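Local coordinates for extracellular solute-binding protein (Conexibacter woesei, PDB 4P98) that probably captures a small solute outside the cell membrane and hands it to an ABC transporter, as a lipoprotein of the BMP (PnrA-like) family, at residues 145-150 against 158-163. Numbering follows the deposited sequence.
Sequences VGAVGG and ATHKGI
His-160 reaches from its helix to the backbone of the strand and meets it at Gly-149. Its CB leaves the helix toward the strand; CG stands anti to the carbonyl carbon (chi1 -78°), which carries the imidazole out toward the strand. On one side of the ring ND1 is hydrogen-bonded to Glu-178 OE1. CE1, at the leading edge, comes 4.2 Å from Ala-147 CB, approached obliquely, and 3.6 Å from Gly-149 N. NE2 lies 3.6 Å from Gly-149 CA, near the ring plane, a van der Waals contact, while its hydrogen bond goes to Thr-208 OG1. Both ring nitrogens are thus satisfied in a buried place, and the two bonds fix the ring's rotation. Gly-149 matters here: a CB on it would point at the ring and run into NE2. With an alanine here in place of His-160, Glu-178 and Thr-208 would probably lose their imidazole partner, and a gap would open beside Gly-149. One turn further along the helix, Ile-163 adds a purely apolar touch, its CD1 4.3 Å from Ala-147 CB. No hydrogen bond joins the two segments directly. Their axes run nearly antiparallel, at 169° and 10.1 Å apart, as expected for the first strand and the helix of a beta-alpha-beta unit whose second strand is 175-180. Helix 154-170 covers one face of this parallel sheet, where Tyr-176 and Val-206 from the flanking strands also meet Ile-163, whereas Val-148 points away and packs against helix 187-199.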
# COMPACT_ATOMS: atom_id res chain seq x y z
N VAL A 145 -0.60 19.60 -11.08
CA VAL A 145 -0.22 18.51 -10.19
C VAL A 145 1.08 17.91 -10.70
O VAL A 145 1.25 17.70 -11.91
CB VAL A 145 -1.29 17.39 -10.17
CG1 VAL A 145 -0.83 16.21 -9.30
CG2 VAL A 145 -2.62 17.94 -9.67
N GLY A 146 1.98 17.62 -9.76
CA GLY A 146 3.27 17.02 -10.09
C GLY A 146 3.43 15.73 -9.33
O GLY A 146 3.04 15.64 -8.17
N ALA A 147 3.99 14.71 -9.99
CA ALA A 147 4.22 13.42 -9.35
C ALA A 147 5.65 12.97 -9.54
O ALA A 147 6.23 13.11 -10.62
CB ALA A 147 3.27 12.37 -9.91
N VAL A 148 6.23 12.42 -8.48
CA VAL A 148 7.58 11.88 -8.55
C VAL A 148 7.58 10.42 -8.17
O VAL A 148 7.14 10.05 -7.09
CB VAL A 148 8.59 12.65 -7.66
CG1 VAL A 148 9.98 12.06 -7.82
CG2 VAL A 148 8.61 14.13 -8.01
N GLY A 149 8.11 9.60 -9.09
CA GLY A 149 8.34 8.18 -8.84
C GLY A 149 9.79 7.78 -8.92
O GLY A 149 10.67 8.62 -9.19
N GLY A 150 10.04 6.49 -8.69
CA GLY A 150 11.40 5.93 -8.73
C GLY A 150 11.81 5.44 -10.11
O GLY A 150 11.82 6.21 -11.06
N ALA A 158 2.57 1.66 -14.12
CA ALA A 158 1.14 1.38 -13.89
C ALA A 158 0.55 2.28 -12.79
O ALA A 158 -0.56 2.83 -12.94
CB ALA A 158 0.94 -0.09 -13.56
N THR A 159 1.31 2.46 -11.71
CA THR A 159 0.89 3.34 -10.63
C THR A 159 0.65 4.75 -11.16
O THR A 159 -0.37 5.39 -10.85
CB THR A 159 1.92 3.39 -9.48
OG1 THR A 159 2.15 2.06 -8.97
CG2 THR A 159 1.43 4.27 -8.35
N HIS A 160 1.60 5.24 -11.96
CA HIS A 160 1.52 6.58 -12.55
C HIS A 160 0.41 6.74 -13.58
O HIS A 160 -0.20 7.82 -13.67
CB HIS A 160 2.86 6.98 -13.14
CG HIS A 160 3.83 7.43 -12.11
ND1 HIS A 160 4.32 8.72 -12.05
CD2 HIS A 160 4.38 6.77 -11.06
CE1 HIS A 160 5.14 8.83 -11.02
NE2 HIS A 160 5.19 7.67 -10.40
N LYS A 161 0.17 5.70 -14.37
CA LYS A 161 -0.97 5.69 -15.29
C LYS A 161 -2.28 5.82 -14.48
O LYS A 161 -3.20 6.53 -14.89
CB LYS A 161 -0.95 4.43 -16.16
CG LYS A 161 -1.82 4.51 -17.40
CD LYS A 161 -1.53 3.37 -18.37
CE LYS A 161 -2.37 3.48 -19.63
NZ LYS A 161 -2.20 2.27 -20.49
N GLY A 162 -2.33 5.15 -13.33
CA GLY A 162 -3.44 5.27 -12.39
C GLY A 162 -3.67 6.68 -11.87
O GLY A 162 -4.80 7.18 -11.87
N ILE A 163 -2.59 7.34 -11.45
CA ILE A 163 -2.68 8.71 -10.95
C ILE A 163 -3.31 9.62 -11.99
O ILE A 163 -4.22 10.39 -11.68
CB ILE A 163 -1.30 9.30 -10.58
CG1 ILE A 163 -0.72 8.56 -9.38
CG2 ILE A 163 -1.43 10.80 -10.25
CD1 ILE A 163 0.69 8.99 -9.03